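Local coordinates for protein putative hydrolase (Bacteroides ovatus, PDB 4HBS) that is of unknown function but, as a five-bladed beta-propeller related to fructosidase-like families, probably acts as a hydrolase, perhaps on a glycoside, at residues G60-G65 / V356-I361; W73-S78 / R96-V101; Y158-A163 / M172-V177. All coordinates share one frame; numbering follows the deposited sequence.

All three contacts are buried; none lies at the surface. Contact 1 is the most central, its centre about 2 Å from the centre of the chain, and joins inner-edge strands of two different propeller blades without pairing their backbones. Contacts 2 and 3, their centres about 10 Å from it, are true antiparallel pairings, each within one blade. Contacts 1 and 2 share a sheet, F62 O accepting from S74 N; contact 3 belongs to the next blade, tied to contact 2 by N76 OD1 with A160 N and N97 ND2 with Y158 O. An asparagine amide and a water link contact 1; contacts 2 and 3 have ladder bonds and aromatic packing, contact 2 also a D77-R96 salt bridge.

Contact 1 (G60-G65 / V356-I361); sequences GVFTTG and VYMVNI
N360 reaches across to V61 and F62 with its CG anti to the carbonyl carbon (chi1 -75°), while selenomethionine M358 sets its CG anti to the backbone N and then bends back at both following torsions. N360 ND2 donates to V61 O over 2.8 Å, nearly straight at 164°. The acceptor lies in the amide plane of N360, but the donor stands above the carbonyl plane of V61. The same nitrogen sits 3.7 Å above the centre of the F62 ring. M358 SE meets that ring obliquely, with F62 CZ 3.9 Å away, as a Met-aromatic contact, and M358 CG rests 3.4 Å from G60 O.

Strands 60-65 and 356-361 run almost parallel, 11° apart, as inner strands of two propeller blades, yet their axes come no nearer than 7.5 Å. A water lies within hydrogen-bonding distance of both carbonyls, 2.7 Å from G60 O and 2.8 Å from M358 O. V61 and F62 both face S74, a G1 beta bulge. N360 OD1 accepts a weak hydrogen bond from W299 NE1, which helps fix the amide's orientation. With no backbone bond between the segments, that amide and the water make the polar links across them.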
loop_
_atom_site.group_PDB
_atom_site.type_symbol
_atom_site.label_atom_id
_atom_site.label_comp_id
_atom_site.label_asym_id
_atom_site.label_seq_id
_atom_site.Cartn_x
_atom_site.Cartn_y
_atom_site.Cartn_z
ATOM N N GLY A 60 -4.370 -0.323 3.716
ATOM C CA GLY A 60 -3.296 -0.903 2.916
ATOM C C GLY A 60 -3.473 -0.480 1.476
ATOM O O GLY A 60 -3.195 0.671 1.137
ATOM N N VAL A 61 -4.039 -1.371 0.643
ATOM C CA VAL A 61 -4.340 -1.096 -0.769
ATOM C C VAL A 61 -3.009 -1.039 -1.517
ATOM O O VAL A 61 -2.434 0.031 -1.707
ATOM C CB VAL A 61 -5.228 0.189 -0.966
ATOM C CG1 VAL A 61 -5.709 0.313 -2.401
ATOM C CG2 VAL A 61 -6.429 0.182 -0.013
ATOM N N PHE A 62 -2.493 -2.226 -1.861
ATOM C CA PHE A 62 -1.221 -2.419 -2.565
ATOM C C PHE A 62 -1.463 -3.195 -3.838
ATOM O O PHE A 62 -2.005 -4.290 -3.764
ATOM C CB PHE A 62 -0.246 -3.214 -1.695
ATOM C CG PHE A 62 0.180 -2.605 -0.384
ATOM C CD1 PHE A 62 -0.659 -2.645 0.725
ATOM C CD2 PHE A 62 1.488 -2.187 -0.193
ATOM C CE1 PHE A 62 -0.241 -2.138 1.956
ATOM C CE2 PHE A 62 1.913 -1.704 1.045
ATOM C CZ PHE A 62 1.038 -1.664 2.107
ATOM N N THR A 63 -1.017 -2.674 -4.996
ATOM C CA THR A 63 -1.168 -3.355 -6.283
ATOM C C THR A 63 0.131 -4.029 -6.704
ATOM O O THR A 63 1.222 -3.664 -6.248
ATOM C CB THR A 63 -1.607 -2.401 -7.364
ATOM O OG1 THR A 63 -0.725 -1.297 -7.368
ATOM C CG2 THR A 63 -3.001 -1.938 -7.180
ATOM N N THR A 64 -0.002 -5.014 -7.591
ATOM C CA THR A 64 1.100 -5.760 -8.170
ATOM C C THR A 64 0.613 -6.284 -9.493
ATOM O O THR A 64 -0.178 -7.236 -9.514
ATOM C CB THR A 64 1.566 -6.891 -7.224
ATOM O OG1 THR A 64 2.252 -6.318 -6.117
ATOM C CG2 THR A 64 2.493 -7.908 -7.908
ATOM N N GLY A 65 1.043 -5.651 -10.586
ATOM C CA GLY A 65 0.693 -6.108 -11.922
ATOM C C GLY A 65 1.199 -7.526 -12.111
ATOM O O GLY A 65 2.307 -7.844 -11.651
ATOM N N VAL A 356 -4.570 10.814 7.303
ATOM C CA VAL A 356 -4.381 10.345 5.954
ATOM C C VAL A 356 -3.049 9.594 6.035
ATOM O O VAL A 356 -2.106 10.069 6.677
ATOM C CB VAL A 356 -4.458 11.429 4.839
ATOM C CG1 VAL A 356 -3.669 12.686 5.187
ATOM C CG2 VAL A 356 -4.018 10.859 3.506
ATOM N N TYR A 357 -3.003 8.390 5.515
ATOM C CA TYR A 357 -1.792 7.589 5.623
ATOM C C TYR A 357 -1.724 6.606 4.480
ATOM O O TYR A 357 -2.583 6.646 3.595
ATOM C CB TYR A 357 -1.746 6.887 6.991
ATOM C CG TYR A 357 -2.937 5.999 7.279
ATOM C CD1 TYR A 357 -4.141 6.535 7.732
ATOM C CD2 TYR A 357 -2.842 4.618 7.164
ATOM C CE1 TYR A 357 -5.242 5.725 7.986
ATOM C CE2 TYR A 357 -3.924 3.794 7.445
ATOM C CZ TYR A 357 -5.121 4.350 7.874
ATOM O OH TYR A 357 -6.189 3.546 8.196
HETATM N N MSE A 358 -0.656 5.801 4.432
HETATM C CA MSE A 358 -0.465 4.812 3.392
HETATM C C MSE A 358 -0.614 5.426 1.996
HETATM O O MSE A 358 -1.438 4.981 1.185
HETATM C CB MSE A 358 -1.462 3.675 3.584
HETATM C CG MSE A 358 -0.967 2.374 3.041
HETATM SE SE MSE A 358 0.290 1.528 4.221
HETATM C CE MSE A 358 -1.031 0.946 5.594
ATOM N N VAL A 359 0.164 6.469 1.730
ATOM C CA VAL A 359 0.138 7.105 0.420
ATOM C C VAL A 359 0.956 6.184 -0.462
ATOM O O VAL A 359 2.180 6.135 -0.325
ATOM C CB VAL A 359 0.639 8.554 0.456
ATOM C CG1 VAL A 359 0.555 9.181 -0.923
ATOM C CG2 VAL A 359 -0.184 9.367 1.449
ATOM N N ASN A 360 0.247 5.355 -1.264
ATOM C CA ASN A 360 0.816 4.311 -2.108
ATOM C C ASN A 360 0.824 4.668 -3.550
ATOM O O ASN A 360 -0.032 5.401 -4.009
ATOM C CB ASN A 360 0.046 3.004 -1.916
ATOM C CG ASN A 360 0.375 2.321 -0.609
ATOM O OD1 ASN A 360 1.302 2.708 0.119
ATOM N ND2 ASN A 360 -0.364 1.275 -0.293
ATOM N N ILE A 361 1.780 4.075 -4.276
ATOM C CA ILE A 361 2.056 4.295 -5.695
ATOM C C ILE A 361 1.631 3.025 -6.444
ATOM O O ILE A 361 1.817 1.929 -5.914
ATOM C CB ILE A 361 3.579 4.657 -5.788
ATOM C CG1 ILE A 361 3.765 6.173 -5.803
ATOM C CG2 ILE A 361 4.352 3.962 -6.902
ATOM C CD1 ILE A 361 3.466 6.816 -7.125
HETATM O O HOH W 1 -3.018 3.080 -0.076
#

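Contact 2 (W73-S78 / R96-V101); sequences WSFNDS and RNSIMV
One face of the W73 indole carries the methyl of selenomethionine M100: CE lies 3.5 Å above the ring plane, displaced toward the rim, in a CH-pi contact with the five-membered ring. On the opposite face lies T63 CG2, 3.6 Å from W73 CE2. M100 SE stands obliquely to the five-membered ring, 3.6 Å from W73 CD1, which adds a Met-aromatic component. The F75 ring is met instead at its edge, where S98 O and M100 CB lie near its plane. These strands are the second and third of one four-stranded propeller blade and run antiparallel, with W73-M100 and F75-S98 as hydrogen-bonded pairs and S74-I99 between them as a non-hydrogen-bonded pair. W73, F75, S98 and M100 share one face of the sheet; F49 and W55 add further aromatic rings beside W73 and F75.

Past the paired residues, D77 and R96 are joined by a salt bridge. R96 NH1 approaches both oxygens of D77, 2.8 Å from OD2 and 3.0 Å from OD1, the latter as a hydrogen bond on the syn side of the carboxylate. The guanidinium and carboxylate planes are turned 69° apart. R96 NE is bonded to D153 O, and D77 OD1 also takes W159 NE1, which links the pair to strand 156-165 of the next blade. An alanine in place of R96 would probably leave the D77 carboxylate without its charged mate and D153 O without the NE donor. N76 and N97 reach the next blade, OD1 of the former accepting from A160 N and ND2 of the latter donating to Y158 O. At the turn S78 OG donates to N76 O over 3.1 Å, from above the carbonyl plane.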
loop_
_atom_site.group_PDB
_atom_site.type_symbol
_atom_site.label_atom_id
_atom_site.label_comp_id
_atom_site.label_asym_id
_atom_site.label_seq_id
_atom_site.Cartn_x
_atom_site.Cartn_y
_atom_site.Cartn_z
ATOM N N TRP A 73 -4.444 -7.033 -5.735
ATOM C CA TRP A 73 -4.666 -6.016 -4.699
ATOM C C TRP A 73 -4.651 -6.674 -3.347
ATOM O O TRP A 73 -5.350 -7.676 -3.186
ATOM C CB TRP A 73 -6.030 -5.332 -4.892
ATOM C CG TRP A 73 -6.143 -4.533 -6.139
ATOM C CD1 TRP A 73 -6.224 -5.009 -7.418
ATOM C CD2 TRP A 73 -6.286 -3.115 -6.227
ATOM N NE1 TRP A 73 -6.381 -3.968 -8.299
ATOM C CE2 TRP A 73 -6.446 -2.794 -7.595
ATOM C CE3 TRP A 73 -6.248 -2.071 -5.286
ATOM C CZ2 TRP A 73 -6.556 -1.473 -8.042
ATOM C CZ3 TRP A 73 -6.374 -0.764 -5.729
ATOM C CH2 TRP A 73 -6.527 -0.475 -7.090
ATOM N N SER A 74 -3.903 -6.126 -2.369
ATOM C CA SER A 74 -3.918 -6.644 -0.996
ATOM C C SER A 74 -4.386 -5.558 -0.053
ATOM O O SER A 74 -4.078 -4.378 -0.256
ATOM C CB SER A 74 -2.559 -7.178 -0.561
ATOM O OG SER A 74 -1.560 -6.186 -0.455
ATOM N N PHE A 75 -5.142 -5.949 0.975
ATOM C CA PHE A 75 -5.685 -5.024 1.958
ATOM C C PHE A 75 -5.366 -5.498 3.327
ATOM O O PHE A 75 -5.170 -6.695 3.545
ATOM C CB PHE A 75 -7.217 -4.878 1.813
ATOM C CG PHE A 75 -7.662 -4.547 0.409
ATOM C CD1 PHE A 75 -7.816 -5.548 -0.541
ATOM C CD2 PHE A 75 -7.876 -3.226 0.018
ATOM C CE1 PHE A 75 -8.150 -5.241 -1.856
ATOM C CE2 PHE A 75 -8.208 -2.923 -1.309
ATOM C CZ PHE A 75 -8.351 -3.938 -2.233
ATOM N N ASN A 76 -5.351 -4.552 4.269
ATOM C CA ASN A 76 -5.125 -4.787 5.686
ATOM C C ASN A 76 -6.527 -4.786 6.294
ATOM O O ASN A 76 -7.441 -5.337 5.650
ATOM C CB ASN A 76 -4.159 -3.715 6.252
ATOM C CG ASN A 76 -2.739 -3.842 5.743
ATOM O OD1 ASN A 76 -2.313 -4.888 5.264
ATOM N ND2 ASN A 76 -1.969 -2.771 5.830
ATOM N N ASP A 77 -6.737 -4.199 7.488
ATOM C CA ASP A 77 -8.042 -4.225 8.131
ATOM C C ASP A 77 -9.109 -3.665 7.193
ATOM O O ASP A 77 -9.014 -2.501 6.816
ATOM C CB ASP A 77 -8.002 -3.450 9.441
ATOM C CG ASP A 77 -7.149 -4.046 10.538
ATOM O OD1 ASP A 77 -6.527 -5.107 10.303
ATOM O OD2 ASP A 77 -7.080 -3.440 11.630
ATOM N N SER A 78 -10.070 -4.521 6.741
ATOM C CA SER A 78 -11.127 -4.126 5.803
ATOM C C SER A 78 -12.505 -4.579 6.247
ATOM O O SER A 78 -12.632 -5.653 6.805
ATOM C CB SER A 78 -10.861 -4.725 4.424
ATOM O OG SER A 78 -9.678 -4.225 3.831
ATOM N N ARG A 96 -8.343 -9.033 9.278
ATOM C CA ARG A 96 -7.046 -8.352 9.375
ATOM C C ARG A 96 -6.347 -8.204 8.041
ATOM O O ARG A 96 -5.528 -7.306 7.902
ATOM C CB ARG A 96 -6.129 -9.017 10.418
ATOM C CG ARG A 96 -6.740 -9.050 11.825
ATOM C CD ARG A 96 -7.530 -7.778 12.209
ATOM N NE ARG A 96 -7.369 -7.394 13.623
ATOM C CZ ARG A 96 -6.712 -6.320 14.069
ATOM N NH1 ARG A 96 -6.113 -5.497 13.220
ATOM N NH2 ARG A 96 -6.634 -6.074 15.372
ATOM N N ASN A 97 -6.716 -8.994 7.055
ATOM C CA ASN A 97 -6.181 -8.854 5.712
ATOM C C ASN A 97 -7.033 -9.645 4.739
ATOM O O ASN A 97 -7.762 -10.564 5.131
ATOM C CB ASN A 97 -4.703 -9.277 5.615
ATOM C CG ASN A 97 -4.431 -10.661 6.123
ATOM O OD1 ASN A 97 -4.952 -11.634 5.594
ATOM N ND2 ASN A 97 -3.638 -10.795 7.185
ATOM N N SER A 98 -6.933 -9.282 3.476
ATOM C CA SER A 98 -7.674 -9.928 2.407
ATOM C C SER A 98 -7.041 -9.569 1.099
ATOM O O SER A 98 -6.201 -8.663 1.052
ATOM C CB SER A 98 -9.143 -9.509 2.429
ATOM O OG SER A 98 -9.303 -8.103 2.423
ATOM N N ILE A 99 -7.390 -10.301 0.043
ATOM C CA ILE A 99 -6.829 -10.048 -1.270
ATOM C C ILE A 99 -7.940 -10.050 -2.324
ATOM O O ILE A 99 -9.084 -10.451 -2.066
ATOM C CB ILE A 99 -5.683 -11.054 -1.606
ATOM C CG1 ILE A 99 -6.216 -12.501 -1.796
ATOM C CG2 ILE A 99 -4.566 -10.984 -0.534
ATOM C CD1 ILE A 99 -5.176 -13.568 -2.126
HETATM N N MSE A 100 -7.582 -9.567 -3.501
HETATM C CA MSE A 100 -8.471 -9.451 -4.656
HETATM C C MSE A 100 -7.635 -9.456 -5.942
HETATM O O MSE A 100 -6.447 -9.134 -5.896
HETATM C CB MSE A 100 -9.282 -8.137 -4.510
HETATM C CG MSE A 100 -10.206 -7.794 -5.681
HETATM SE SE MSE A 100 -9.397 -6.619 -6.932
HETATM C CE MSE A 100 -9.581 -5.090 -6.010
ATOM N N VAL A 101 -8.243 -9.865 -7.068
ATOM C CA VAL A 101 -7.609 -9.856 -8.395
ATOM C C VAL A 101 -8.453 -8.992 -9.306
ATOM O O VAL A 101 -9.638 -9.270 -9.457
ATOM C CB VAL A 101 -7.423 -11.266 -9.035
ATOM C CG1 VAL A 101 -6.745 -11.137 -10.396
ATOM C CG2 VAL A 101 -6.627 -12.201 -8.132
#

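Contact 3 (Y158-A163 / M172-V177)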
loop_
_atom_site.group_PDB
_atom_site.type_symbol
_atom_site.label_atom_id
_atom_site.label_comp_id
_atom_site.label_asym_id
_atom_site.label_seq_id
_atom_site.Cartn_x
_atom_site.Cartn_y
_atom_site.Cartn_z
ATOM N N TYR A 158 -1.142 -10.351 10.407
ATOM C CA TYR A 158 -0.298 -10.074 9.261
ATOM C C TYR A 158 -0.858 -8.898 8.493
ATOM O O TYR A 158 -2.071 -8.828 8.287
ATOM C CB TYR A 158 -0.226 -11.307 8.326
ATOM C CG TYR A 158 0.783 -12.368 8.734
ATOM C CD1 TYR A 158 2.123 -12.046 8.945
ATOM C CD2 TYR A 158 0.417 -13.706 8.828
ATOM C CE1 TYR A 158 3.058 -13.017 9.307
ATOM C CE2 TYR A 158 1.347 -14.687 9.179
ATOM C CZ TYR A 158 2.660 -14.332 9.451
ATOM O OH TYR A 158 3.584 -15.278 9.817
ATOM N N TRP A 159 0.011 -7.988 8.042
ATOM C CA TRP A 159 -0.396 -6.892 7.183
ATOM C C TRP A 159 0.518 -6.910 5.950
ATOM O O TRP A 159 1.643 -7.414 6.014
ATOM C CB TRP A 159 -0.399 -5.553 7.925
ATOM C CG TRP A 159 -1.632 -5.288 8.750
ATOM C CD1 TRP A 159 -2.888 -5.794 8.559
ATOM C CD2 TRP A 159 -1.717 -4.428 9.887
ATOM N NE1 TRP A 159 -3.751 -5.291 9.500
ATOM C CE2 TRP A 159 -3.064 -4.431 10.317
ATOM C CE3 TRP A 159 -0.800 -3.587 10.545
ATOM C CZ2 TRP A 159 -3.513 -3.618 11.363
ATOM C CZ3 TRP A 159 -1.232 -2.841 11.629
ATOM C CH2 TRP A 159 -2.572 -2.859 12.026
ATOM N N ALA A 160 -0.023 -6.477 4.804
ATOM C CA ALA A 160 0.638 -6.565 3.511
ATOM C C ALA A 160 1.984 -5.899 3.436
ATOM O O ALA A 160 2.166 -4.801 3.947
ATOM C CB ALA A 160 -0.247 -5.962 2.436
ATOM N N GLY A 161 2.913 -6.587 2.794
ATOM C CA GLY A 161 4.215 -6.080 2.415
ATOM C C GLY A 161 4.131 -6.017 0.913
ATOM O O GLY A 161 3.061 -6.300 0.355
ATOM N N ASP A 162 5.201 -5.655 0.237
ATOM C CA ASP A 162 5.134 -5.609 -1.229
ATOM C C ASP A 162 5.356 -7.041 -1.793
ATOM O O ASP A 162 5.762 -7.939 -1.051
ATOM C CB ASP A 162 6.160 -4.604 -1.783
ATOM C CG ASP A 162 5.802 -3.956 -3.102
ATOM O OD1 ASP A 162 4.926 -4.489 -3.807
ATOM O OD2 ASP A 162 6.452 -2.975 -3.464
ATOM N N ALA A 163 5.050 -7.255 -3.078
ATOM C CA ALA A 163 5.195 -8.569 -3.699
ATOM C C ALA A 163 5.803 -8.455 -5.079
ATOM O O ALA A 163 5.677 -7.405 -5.732
ATOM C CB ALA A 163 3.843 -9.250 -3.786
HETATM N N MSE A 172 5.228 -12.921 -1.879
HETATM C CA MSE A 172 4.789 -11.764 -1.109
HETATM C C MSE A 172 5.263 -11.818 0.331
HETATM O O MSE A 172 5.291 -12.899 0.925
HETATM C CB MSE A 172 3.265 -11.729 -1.124
HETATM C CG MSE A 172 2.671 -10.715 -0.147
HETATM SE SE MSE A 172 0.873 -10.342 -0.508
HETATM C CE MSE A 172 0.884 -8.573 0.093
ATOM N N LEU A 173 5.552 -10.638 0.920
ATOM C CA LEU A 173 5.899 -10.532 2.331
ATOM C C LEU A 173 4.674 -10.088 3.142
ATOM O O LEU A 173 3.977 -9.147 2.759
ATOM C CB LEU A 173 7.037 -9.536 2.588
ATOM C CG LEU A 173 8.351 -9.746 1.905
ATOM C CD1 LEU A 173 9.274 -8.632 2.229
ATOM C CD2 LEU A 173 9.005 -11.057 2.298
ATOM N N TRP A 174 4.444 -10.746 4.269
ATOM C CA TRP A 174 3.391 -10.423 5.207
ATOM C C TRP A 174 4.096 -10.048 6.529
ATOM O O TRP A 174 4.868 -10.853 7.050
ATOM C CB TRP A 174 2.455 -11.637 5.382
ATOM C CG TRP A 174 1.510 -11.880 4.248
ATOM C CD1 TRP A 174 1.569 -12.891 3.340
ATOM C CD2 TRP A 174 0.325 -11.130 3.942
ATOM N NE1 TRP A 174 0.499 -12.816 2.475
ATOM C CE2 TRP A 174 -0.268 -11.726 2.808
ATOM C CE3 TRP A 174 -0.286 -10.001 4.506
ATOM C CZ2 TRP A 174 -1.444 -11.217 2.217
ATOM C CZ3 TRP A 174 -1.462 -9.515 3.942
ATOM C CH2 TRP A 174 -2.004 -10.094 2.784
ATOM N N GLY A 175 3.871 -8.833 7.018
ATOM C CA GLY A 175 4.495 -8.338 8.239
ATOM C C GLY A 175 3.748 -8.754 9.484
ATOM O O GLY A 175 2.560 -8.455 9.600
ATOM N N ALA A 176 4.434 -9.464 10.422
ATOM C CA ALA A 176 3.838 -9.951 11.679
ATOM C C ALA A 176 3.663 -8.803 12.640
ATOM O O ALA A 176 4.638 -8.127 12.919
ATOM C CB ALA A 176 4.723 -11.010 12.297
ATOM N N VAL A 177 2.434 -8.560 13.145
ATOM C CA VAL A 177 2.145 -7.421 14.035
ATOM C C VAL A 177 1.593 -7.891 15.380
ATOM O O VAL A 177 0.650 -8.674 15.400
ATOM C CB VAL A 177 1.156 -6.481 13.326
ATOM C CG1 VAL A 177 0.846 -5.254 14.176
ATOM C CG2 VAL A 177 1.706 -6.078 11.962
#
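W174 starts its path across Y158: CB packs 3.6 Å from Y158 CD1. CG stands anti to the carbonyl carbon (chi1 -76°), and from there the indole reaches obliquely to the backbone of W159 and A160. CE3 comes within 3.5 Å of W159 C, and CZ3, farther out, lies 3.5 Å from A160 N and touches A160 CB as well. SE of selenomethionine M172, from the same strand, lies over one face of the indole, displaced toward the rim, while NE1 is hydrogen-bonded to Y196 OH. The Y158 ring and the five-membered ring of W174 meet obliquely, planes 52° apart; Y158 CE1 touches A176 CB, 4.0 Å away, and its OH is hydrogen-bonded to D215 OD2.

The two strands form a beta hairpin, 156-165 with 169-178, the innermost pair of a four-stranded propeller blade. W159 and G175 are its regular hydrogen-bonded pair, with G175 N 2.8 Å from W159 O and a return bond from W159 N to G175 O. Between A160 and A163 the register slips by one residue, a beta bulge. There the ladder thins to two weak bonds, G161 N to L173 O and L173 N to D162 O. Beyond the bulge A163 CB packs on M172 CB, and M172 CE turns back to A160 CB at 3.7 Å. W159, on the opposite face from Y158, has V177 CG2 3.8 Å from its CE3, the two side chains crossing at about a right angle.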